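Local coordinates for type IV pilus assembly protein PilF (Pseudomonas aeruginosa, PDB 2HO1) that is required for outer membrane localization and assembly of the PilQ secretin, and so for type IV pilus biogenesis and twitching motility, at residues A[73-78]-A[105-110]; A[79-84]-A[91-96]; A[109-114]-A[118-123]. One frame throughout, in Å; residues are numbered along the deposited sequence.

Interaction 1 (A[73-78]-A[105-110])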
loop_
_atom_site.group_PDB
_atom_site.type_symbol
_atom_site.label_atom_id
_atom_site.label_comp_id
_atom_site.label_asym_id
_atom_site.label_seq_id
_atom_site.Cartn_x
_atom_site.Cartn_y
_atom_site.Cartn_z
ATOM N N ALA A 73 2.109 -10.038 -23.166
ATOM C CA ALA A 73 1.150 -10.616 -24.111
ATOM C C ALA A 73 -0.088 -11.090 -23.356
ATOM O O ALA A 73 -1.233 -10.888 -23.802
ATOM C CB ALA A 73 1.776 -11.752 -24.887
ATOM N N HIS A 74 0.127 -11.730 -22.213
ATOM C CA HIS A 74 -1.022 -12.138 -21.398
ATOM C C HIS A 74 -1.808 -10.895 -20.973
ATOM O O HIS A 74 -3.041 -10.848 -21.074
ATOM C CB HIS A 74 -0.548 -12.894 -20.175
ATOM C CG HIS A 74 -0.153 -14.296 -20.478
ATOM N ND1 HIS A 74 -1.031 -15.210 -21.025
ATOM C CD2 HIS A 74 1.023 -14.942 -20.327
ATOM C CE1 HIS A 74 -0.407 -16.361 -21.195
ATOM N NE2 HIS A 74 0.839 -16.226 -20.779
ATOM N N ALA A 75 -1.092 -9.862 -20.546
ATOM C CA ALA A 75 -1.740 -8.628 -20.094
ATOM C C ALA A 75 -2.590 -7.952 -21.170
ATOM O O ALA A 75 -3.681 -7.453 -20.898
ATOM C CB ALA A 75 -0.683 -7.655 -19.564
ATOM N N ALA A 76 -2.084 -7.910 -22.397
ATOM C CA ALA A 76 -2.826 -7.312 -23.495
ATOM C C ALA A 76 -4.059 -8.167 -23.808
ATOM O O ALA A 76 -5.153 -7.644 -24.037
ATOM C CB ALA A 76 -1.919 -7.205 -24.738
ATOM N N LEU A 77 -3.877 -9.481 -23.844
ATOM C CA LEU A 77 -5.003 -10.380 -24.107
ATOM C C LEU A 77 -6.061 -10.163 -23.010
ATOM O O LEU A 77 -7.251 -10.174 -23.286
ATOM C CB LEU A 77 -4.512 -11.827 -24.142
ATOM C CG LEU A 77 -5.424 -12.916 -24.726
ATOM C CD1 LEU A 77 -5.899 -12.552 -26.148
ATOM C CD2 LEU A 77 -4.615 -14.222 -24.755
ATOM N N ALA A 78 -5.610 -9.949 -21.768
ATOM C CA ALA A 78 -6.492 -9.665 -20.649
ATOM C C ALA A 78 -7.405 -8.471 -20.897
ATOM O O ALA A 78 -8.585 -8.521 -20.560
ATOM C CB ALA A 78 -5.694 -9.476 -19.370
ATOM N N ALA A 105 4.020 -3.228 -11.820
ATOM C CA ALA A 105 3.053 -2.176 -11.483
ATOM C C ALA A 105 2.012 -1.822 -12.537
ATOM O O ALA A 105 0.870 -1.511 -12.200
ATOM C CB ALA A 105 3.801 -0.889 -11.043
ATOM N N ARG A 106 2.409 -1.820 -13.806
ATOM C CA ARG A 106 1.480 -1.494 -14.862
ATOM C C ARG A 106 0.348 -2.541 -14.911
ATOM O O ARG A 106 -0.831 -2.193 -14.965
ATOM C CB ARG A 106 2.219 -1.452 -16.213
ATOM C CG ARG A 106 1.345 -1.005 -17.379
ATOM C CD ARG A 106 2.126 -1.056 -18.717
ATOM N NE ARG A 106 2.367 -2.440 -19.100
ATOM C CZ ARG A 106 1.446 -3.208 -19.684
ATOM N NH1 ARG A 106 0.242 -2.702 -19.984
ATOM N NH2 ARG A 106 1.729 -4.471 -19.992
ATOM N N VAL A 107 0.730 -3.813 -14.876
ATOM C CA VAL A 107 -0.223 -4.899 -14.950
ATOM C C VAL A 107 -1.013 -5.010 -13.654
ATOM O O VAL A 107 -2.227 -5.257 -13.698
ATOM C CB VAL A 107 0.499 -6.204 -15.287
ATOM C CG1 VAL A 107 -0.473 -7.381 -15.264
ATOM C CG2 VAL A 107 1.141 -6.061 -16.671
ATOM N N LEU A 108 -0.355 -4.789 -12.516
ATOM C CA LEU A 108 -1.075 -4.810 -11.249
ATOM C C LEU A 108 -2.126 -3.700 -11.278
ATOM O O LEU A 108 -3.238 -3.875 -10.780
ATOM C CB LEU A 108 -0.130 -4.588 -10.069
ATOM C CG LEU A 108 0.709 -5.813 -9.648
ATOM C CD1 LEU A 108 1.834 -5.354 -8.685
ATOM C CD2 LEU A 108 -0.210 -6.882 -8.967
ATOM N N ASN A 109 -1.797 -2.563 -11.874
ATOM C CA ASN A 109 -2.756 -1.466 -11.889
ATOM C C ASN A 109 -3.917 -1.751 -12.847
ATOM O O ASN A 109 -5.045 -1.479 -12.510
ATOM C CB ASN A 109 -2.068 -0.135 -12.242
ATOM C CG ASN A 109 -3.037 1.039 -12.212
ATOM O OD1 ASN A 109 -3.707 1.294 -11.207
ATOM N ND2 ASN A 109 -3.115 1.757 -13.307
ATOM N N ASN A 110 -3.630 -2.303 -14.032
ATOM C CA ASN A 110 -4.679 -2.649 -14.977
ATOM C C ASN A 110 -5.603 -3.718 -14.346
ATOM O O ASN A 110 -6.829 -3.647 -14.480
ATOM C CB ASN A 110 -4.081 -3.208 -16.269
ATOM C CG ASN A 110 -3.410 -2.119 -17.137
ATOM O OD1 ASN A 110 -3.639 -0.939 -16.940
ATOM N ND2 ASN A 110 -2.599 -2.531 -18.095
HETATM O O HOH W 1 -3.094 -4.986 -19.246
#
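In V107 the branch that touches A75 is CG2, which chi1 of 176° places beside the backbone N and anti to the carbonyl carbon, while CG1 takes the position anti to the N. R106, the residue before it, starts with its first two torsions extended and then turns at chi3, 70°, which folds the guanidinium back toward 73-78 although CB does not start in that direction. Both groups converge on one methyl. A75 CB lies 3.8 Å from V107 CG2, an apolar contact between two small groups, and 4.0 Å from R106 NH2, which it meets obliquely. With so little bulk at this position the backbones come close: the CA atoms of A75 and V107 are 6.5 Å apart, and the surface buried between the segments is a modest 88 Å².

No direct hydrogen bond crosses the contact. A water makes the polar link instead, donating a hydrogen bond to A75 O at 3.0 Å and accepting one from N110 ND2 at 2.8 Å, so the carbonyl of A75 is linked through water to N110, about one turn after V107. Beyond the two segments, the guanidinium of R106 also has a long, weak ion pair with D72, at the start of the helix that carries A75. V107 rests in addition on L98 and N110 on Y94, both residues of helix 87-100, which packs against the two helices described here.

Helix 71-83 thus meets helix 105-117, two helices further along the chain, across a contact centred on the A75 methyl, with helix 87-100 alongside. Such contact between the first helix of one helical hairpin and the first helix of the next is characteristic of the tetratricopeptide repeat superhelix.

Interaction 2 (A[79-84]-A[91-96]); sequences VVFQTE and DEEYRK
Y94 reaches Q82 with its hydroxyl: OH donates to OE1 across 2.7 Å, and the donor lies in the carbonyl plane, at a C=O...donor angle of 151°. The amide oxygen also lies at the edge of the tyrosine ring, near its plane, while the amide itself is turned steeply against the ring. In the conformer of V79 given, one of two, CG1 comes to 3.4 Å from Y94 OH, a contact that is therefore doubtful. A second, apolar contact lies beside the hydrogen bond. E93 CG sits at the edge of the F81 ring, in its plane, 3.8 Å from CE2, so it is the aliphatic part of the glutamate that the phenylalanine meets.

These contacts join two antiparallel helices, 79-83 and 91-96, whose axes approach to 9.2 Å with a signed crossing angle of -160°. That is consistent with the helix-turn-helix hairpin of a tetratricopeptide repeat, and the Q82-Y94 bond ties its two arms together across a short connection.

The polar ends are set by a second shell. Q82 runs extended beyond CG, which is anti to the backbone N (chi1 165°), and carries its amide out to Y94 OH; its NE2 then donates to E117 of helix 105-117, so both amide atoms are engaged and the flip of the amide is fixed. E93 bends at chi2 and sends OE1 to a hydrogen bond with H74 ND1, one of several contacts it makes with helix 71-83. The ring of Y94 meets that of Y111, the two planes inclined only modestly to each other. Within 91-96, R95 NE forms a salt bridge with D91 OD2 at 2.8 Å.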
loop_
_atom_site.group_PDB
_atom_site.type_symbol
_atom_site.label_atom_id
_atom_site.label_comp_id
_atom_site.label_asym_id
_atom_site.label_seq_id
_atom_site.Cartn_x
_atom_site.Cartn_y
_atom_site.Cartn_z
ATOM N N VAL A 79 -6.879 -7.400 -21.494
ATOM C CA VAL A 79 -7.747 -6.262 -21.745
ATOM C C VAL A 79 -8.621 -6.538 -22.972
ATOM O O VAL A 79 -9.679 -5.926 -23.129
ATOM C CB VAL A 79 -6.955 -4.946 -21.934
ATOM C CG1 VAL A 79 -5.892 -4.807 -20.839
ATOM C CG2 VAL A 79 -6.357 -4.899 -23.306
ATOM N N VAL A 80 -8.181 -7.443 -23.845
ATOM C CA VAL A 80 -8.997 -7.776 -25.014
ATOM C C VAL A 80 -10.271 -8.394 -24.409
ATOM O O VAL A 80 -11.364 -7.934 -24.684
ATOM C CB VAL A 80 -8.363 -8.817 -25.966
ATOM C CG1 VAL A 80 -9.451 -9.349 -26.937
ATOM C CG2 VAL A 80 -7.210 -8.183 -26.786
ATOM N N PHE A 81 -10.115 -9.406 -23.562
ATOM C CA PHE A 81 -11.248 -10.078 -22.923
ATOM C C PHE A 81 -12.090 -9.149 -22.045
ATOM O O PHE A 81 -13.314 -9.231 -22.036
ATOM C CB PHE A 81 -10.765 -11.265 -22.088
ATOM C CG PHE A 81 -10.250 -12.413 -22.901
ATOM C CD1 PHE A 81 -10.960 -12.884 -23.990
ATOM C CD2 PHE A 81 -9.060 -13.030 -22.571
ATOM C CE1 PHE A 81 -10.487 -13.942 -24.737
ATOM C CE2 PHE A 81 -8.584 -14.089 -23.315
ATOM C CZ PHE A 81 -9.298 -14.545 -24.398
ATOM N N GLN A 82 -11.412 -8.301 -21.279
ATOM C CA GLN A 82 -12.067 -7.358 -20.387
ATOM C C GLN A 82 -12.950 -6.466 -21.229
ATOM O O GLN A 82 -14.079 -6.172 -20.870
ATOM C CB GLN A 82 -10.994 -6.533 -19.658
ATOM C CG GLN A 82 -11.456 -5.266 -18.951
ATOM C CD GLN A 82 -10.283 -4.589 -18.208
ATOM O OE1 GLN A 82 -9.118 -4.973 -18.386
ATOM N NE2 GLN A 82 -10.589 -3.598 -17.387
ATOM N N THR A 83 -12.420 -6.024 -22.358
ATOM C CA THR A 83 -13.170 -5.174 -23.272
ATOM C C THR A 83 -14.403 -5.929 -23.849
ATOM O O THR A 83 -15.457 -5.333 -24.072
ATOM C CB THR A 83 -12.255 -4.700 -24.433
ATOM O OG1 THR A 83 -11.099 -4.037 -23.884
ATOM C CG2 THR A 83 -13.025 -3.740 -25.377
ATOM N N GLU A 84 -14.259 -7.227 -24.100
ATOM C CA GLU A 84 -15.385 -8.033 -24.612
ATOM C C GLU A 84 -16.317 -8.565 -23.521
ATOM O O GLU A 84 -17.116 -9.463 -23.783
ATOM C CB GLU A 84 -14.898 -9.241 -25.378
ATOM C CG GLU A 84 -14.026 -8.918 -26.544
ATOM C CD GLU A 84 -13.588 -10.165 -27.264
ATOM O OE1 GLU A 84 -13.474 -11.240 -26.619
ATOM O OE2 GLU A 84 -13.347 -10.060 -28.479
ATOM N N ASP A 91 -9.694 -12.331 -16.162
ATOM C CA ASP A 91 -9.091 -12.637 -14.870
ATOM C C ASP A 91 -7.969 -13.669 -15.020
ATOM O O ASP A 91 -6.869 -13.532 -14.444
ATOM C CB ASP A 91 -10.135 -13.196 -13.883
ATOM C CG ASP A 91 -9.585 -13.312 -12.476
ATOM O OD1 ASP A 91 -9.628 -12.295 -11.757
ATOM O OD2 ASP A 91 -9.082 -14.393 -12.099
ATOM N N GLU A 92 -8.245 -14.717 -15.785
ATOM C CA GLU A 92 -7.231 -15.749 -15.991
ATOM C C GLU A 92 -5.971 -15.195 -16.708
ATOM O O GLU A 92 -4.838 -15.621 -16.430
ATOM C CB GLU A 92 -7.811 -16.878 -16.827
ATOM C CG GLU A 92 -6.848 -18.014 -17.095
ATOM C CD GLU A 92 -7.521 -19.109 -17.889
ATOM O OE1 GLU A 92 -7.516 -19.051 -19.129
ATOM O OE2 GLU A 92 -8.090 -20.013 -17.261
ATOM N N GLU A 93 -6.170 -14.282 -17.647
ATOM C CA GLU A 93 -5.032 -13.728 -18.363
ATOM C C GLU A 93 -4.267 -12.742 -17.477
ATOM O O GLU A 93 -3.051 -12.665 -17.550
ATOM C CB GLU A 93 -5.486 -13.060 -19.649
ATOM C CG GLU A 93 -5.813 -14.046 -20.783
ATOM C CD GLU A 93 -4.651 -14.982 -21.114
ATOM O OE1 GLU A 93 -3.497 -14.507 -21.263
ATOM O OE2 GLU A 93 -4.891 -16.201 -21.241
ATOM N N TYR A 94 -4.988 -11.964 -16.671
ATOM C CA TYR A 94 -4.342 -11.065 -15.729
ATOM C C TYR A 94 -3.480 -11.855 -14.755
ATOM O O TYR A 94 -2.364 -11.454 -14.441
ATOM C CB TYR A 94 -5.373 -10.220 -14.982
ATOM C CG TYR A 94 -5.708 -8.909 -15.660
ATOM C CD1 TYR A 94 -4.707 -8.037 -16.063
ATOM C CD2 TYR A 94 -7.025 -8.542 -15.895
ATOM C CE1 TYR A 94 -5.007 -6.842 -16.680
ATOM C CE2 TYR A 94 -7.334 -7.349 -16.511
ATOM C CZ TYR A 94 -6.322 -6.501 -16.902
ATOM O OH TYR A 94 -6.626 -5.310 -17.514
ATOM N N ARG A 95 -3.980 -12.995 -14.295
ATOM C CA ARG A 95 -3.211 -13.815 -13.375
ATOM C C ARG A 95 -2.005 -14.457 -14.041
ATOM O O ARG A 95 -0.958 -14.580 -13.416
ATOM C CB ARG A 95 -4.094 -14.883 -12.721
ATOM C CG ARG A 95 -5.096 -14.312 -11.751
ATOM C CD ARG A 95 -5.779 -15.456 -11.054
ATOM N NE ARG A 95 -7.028 -15.126 -10.389
ATOM C CZ ARG A 95 -7.140 -14.487 -9.224
ATOM N NH1 ARG A 95 -6.055 -14.067 -8.567
ATOM N NH2 ARG A 95 -8.348 -14.318 -8.684
ATOM N N LYS A 96 -2.137 -14.871 -15.300
ATOM C CA LYS A 96 -1.001 -15.473 -15.988
ATOM C C LYS A 96 0.079 -14.418 -16.209
ATOM O O LYS A 96 1.255 -14.717 -16.138
ATOM C CB LYS A 96 -1.398 -16.078 -17.346
ATOM C CG LYS A 96 -2.291 -17.336 -17.231
ATOM C CD LYS A 96 -2.554 -17.934 -18.602
ATOM C CE LYS A 96 -3.394 -19.197 -18.510
ATOM N NZ LYS A 96 -3.608 -19.758 -19.881
#

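Interaction 3 (A[109-114]-A[118-123]); sequences NNYGGF and QKRYEE
The F114 ring and the Q118 amide have nearly parallel planes, only 15° apart, but the amide runs out past the CE1/CZ edge of the ring, with Q118 NE2 at 3.7 Å from F114 CE1. It is Q118 CG that stands over one face of the ring in a CH-pi contact, 3.8 Å from its centroid and 20° off the normal, displaced toward the rim; F114 CZ is 3.6 Å from it. The bend at chi2 carries the amide out past the rim. A backbone bond accompanies this CH-pi contact: Q118 N donates to F114 O at 3.0 Å.

That bond belongs to the end of helix 105-117. K119, with its positive phi, makes the Schellman motif that terminates the helix, and R120 occupies the N-cap position of helix 121-131. The contact spans the turn between helices 105-117 and 121-131, in what is probably the third tetratricopeptide repeat, where the chain reverses direction.

R120 is oriented quite differently. Its guanidinium stands nearly perpendicular to the Y111 ring, planes 83° apart, with NH2 3.8 Å from Y111 OH, and it meets F114 CE2 obliquely through NH1. A bend at chi3 turns the group back along E123, which it grips side-on with two nitrogens: R120 NE to E123 OE1 at 2.9 Å and R120 NH2 to E123 OE2 at 2.8 Å. Both bonds are almost straight and lie in the guanidinium plane, although each oxygen is met from above the carboxylate plane. This pairing fixes the rotation of the guanidinium and presents NH1 to D91 OD1, where a salt bridge forms. Y111 OH hydrogen-bonds to the same oxygen of D91, on helix 87-100.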
loop_
_atom_site.group_PDB
_atom_site.type_symbol
_atom_site.label_atom_id
_atom_site.label_comp_id
_atom_site.label_asym_id
_atom_site.label_seq_id
_atom_site.Cartn_x
_atom_site.Cartn_y
_atom_site.Cartn_z
ATOM N N ASN A 109 -1.797 -2.563 -11.874
ATOM C CA ASN A 109 -2.756 -1.466 -11.889
ATOM C C ASN A 109 -3.917 -1.751 -12.847
ATOM O O ASN A 109 -5.045 -1.479 -12.510
ATOM C CB ASN A 109 -2.068 -0.135 -12.242
ATOM C CG ASN A 109 -3.037 1.039 -12.212
ATOM O OD1 ASN A 109 -3.707 1.294 -11.207
ATOM N ND2 ASN A 109 -3.115 1.757 -13.307
ATOM N N ASN A 110 -3.630 -2.303 -14.032
ATOM C CA ASN A 110 -4.679 -2.649 -14.977
ATOM C C ASN A 110 -5.603 -3.718 -14.346
ATOM O O ASN A 110 -6.829 -3.647 -14.480
ATOM C CB ASN A 110 -4.081 -3.208 -16.269
ATOM C CG ASN A 110 -3.410 -2.119 -17.137
ATOM O OD1 ASN A 110 -3.639 -0.939 -16.940
ATOM N ND2 ASN A 110 -2.599 -2.531 -18.095
ATOM N N TYR A 111 -5.013 -4.710 -13.680
ATOM C CA TYR A 111 -5.803 -5.752 -13.043
ATOM C C TYR A 111 -6.662 -5.186 -11.887
ATOM O O TYR A 111 -7.865 -5.496 -11.775
ATOM C CB TYR A 111 -4.884 -6.899 -12.579
ATOM C CG TYR A 111 -5.596 -8.139 -12.001
ATOM C CD1 TYR A 111 -6.886 -8.519 -12.436
ATOM C CD2 TYR A 111 -4.947 -8.964 -11.074
ATOM C CE1 TYR A 111 -7.493 -9.695 -11.954
ATOM C CE2 TYR A 111 -5.540 -10.139 -10.594
ATOM C CZ TYR A 111 -6.820 -10.497 -11.036
ATOM O OH TYR A 111 -7.429 -11.618 -10.489
ATOM N N GLY A 112 -6.070 -4.346 -11.039
ATOM C CA GLY A 112 -6.848 -3.758 -9.962
ATOM C C GLY A 112 -7.985 -2.897 -10.492
ATOM O O GLY A 112 -9.079 -2.788 -9.863
ATOM N N GLY A 113 -7.731 -2.269 -11.643
ATOM C CA GLY A 113 -8.765 -1.454 -12.281
ATOM C C GLY A 113 -9.898 -2.409 -12.716
ATOM O O GLY A 113 -11.088 -2.117 -12.555
ATOM N N PHE A 114 -9.507 -3.563 -13.253
ATOM C CA PHE A 114 -10.464 -4.595 -13.710
ATOM C C PHE A 114 -11.271 -5.060 -12.485
ATOM O O PHE A 114 -12.517 -5.098 -12.512
ATOM C CB PHE A 114 -9.705 -5.782 -14.320
ATOM C CG PHE A 114 -10.556 -7.020 -14.514
ATOM C CD1 PHE A 114 -11.580 -7.043 -15.468
ATOM C CD2 PHE A 114 -10.361 -8.147 -13.717
ATOM C CE1 PHE A 114 -12.400 -8.183 -15.630
ATOM C CE2 PHE A 114 -11.164 -9.277 -13.860
ATOM C CZ PHE A 114 -12.187 -9.298 -14.822
ATOM N N GLN A 118 -15.341 -5.003 -11.598
ATOM C CA GLN A 118 -16.043 -6.230 -11.254
ATOM C C GLN A 118 -16.581 -6.200 -9.834
ATOM O O GLN A 118 -17.125 -7.175 -9.361
ATOM C CB GLN A 118 -15.095 -7.406 -11.375
ATOM C CG GLN A 118 -14.584 -7.603 -12.764
ATOM C CD GLN A 118 -15.657 -8.084 -13.670
ATOM O OE1 GLN A 118 -16.299 -9.112 -13.382
ATOM N NE2 GLN A 118 -15.877 -7.363 -14.776
ATOM N N LYS A 119 -16.376 -5.090 -9.146
ATOM C CA LYS A 119 -16.842 -4.904 -7.773
ATOM C C LYS A 119 -16.175 -5.820 -6.747
ATOM O O LYS A 119 -16.730 -6.102 -5.706
ATOM C CB LYS A 119 -18.376 -5.007 -7.743
ATOM C CG LYS A 119 -18.996 -4.153 -8.879
ATOM C CD LYS A 119 -20.460 -3.736 -8.659
ATOM C CE LYS A 119 -21.038 -3.071 -9.938
ATOM N NZ LYS A 119 -20.273 -1.857 -10.430
ATOM N N ARG A 120 -14.963 -6.269 -7.060
ATOM C CA ARG A 120 -14.191 -7.124 -6.168
ATOM C C ARG A 120 -13.212 -6.175 -5.475
ATOM O O ARG A 120 -12.008 -6.289 -5.633
ATOM C CB ARG A 120 -13.440 -8.190 -6.974
ATOM C CG ARG A 120 -14.374 -9.287 -7.568
ATOM C CD ARG A 120 -13.743 -10.097 -8.680
ATOM N NE ARG A 120 -12.576 -10.864 -8.242
ATOM C CZ ARG A 120 -11.791 -11.531 -9.077
ATOM N NH1 ARG A 120 -12.063 -11.540 -10.378
ATOM N NH2 ARG A 120 -10.686 -12.116 -8.637
ATOM N N TYR A 121 -13.759 -5.263 -4.686
ATOM C CA TYR A 121 -12.984 -4.231 -4.009
ATOM C C TYR A 121 -11.827 -4.662 -3.129
ATOM O O TYR A 121 -10.748 -4.059 -3.179
ATOM C CB TYR A 121 -13.937 -3.358 -3.228
ATOM C CG TYR A 121 -15.074 -2.883 -4.092
ATOM C CD1 TYR A 121 -14.822 -2.196 -5.273
ATOM C CD2 TYR A 121 -16.415 -3.104 -3.713
ATOM C CE1 TYR A 121 -15.868 -1.728 -6.067
ATOM C CE2 TYR A 121 -17.471 -2.642 -4.496
ATOM C CZ TYR A 121 -17.196 -1.956 -5.671
ATOM O OH TYR A 121 -18.222 -1.515 -6.476
ATOM N N GLU A 122 -12.023 -5.690 -2.316
ATOM C CA GLU A 122 -10.927 -6.136 -1.463
ATOM C C GLU A 122 -9.739 -6.559 -2.316
ATOM O O GLU A 122 -8.599 -6.195 -2.047
ATOM C CB GLU A 122 -11.363 -7.283 -0.570
ATOM N N GLU A 123 -10.001 -7.325 -3.357
ATOM C CA GLU A 123 -8.921 -7.774 -4.203
ATOM C C GLU A 123 -8.315 -6.628 -5.015
ATOM O O GLU A 123 -7.113 -6.606 -5.213
ATOM C CB GLU A 123 -9.400 -8.899 -5.129
ATOM C CG GLU A 123 -9.808 -10.184 -4.393
ATOM C CD GLU A 123 -10.630 -11.103 -5.296
ATOM O OE1 GLU A 123 -11.849 -10.908 -5.396
ATOM O OE2 GLU A 123 -10.057 -11.993 -5.933
#

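The three contacts follow four successive helices, 71-83, 87-100, 105-117 and 121-131. Interaction 2 joins the first pair and interaction 3 the second, in series along the chain; interaction 1 spans from helix 71-83 to helix 105-117 and shares N109 and N110 with interaction 3. The centre of interaction 1 lies 8 Å from that of interaction 2 and 12 Å from that of interaction 3, and interactions 2 and 3 are also 12 Å apart. Two hairpins are therefore closed internally and stacked on each other, the D91, Y111 and R120 group connecting them. This continuity builds part of the TPR1-TPR4 region, the minimal portion needed for secretin assembly.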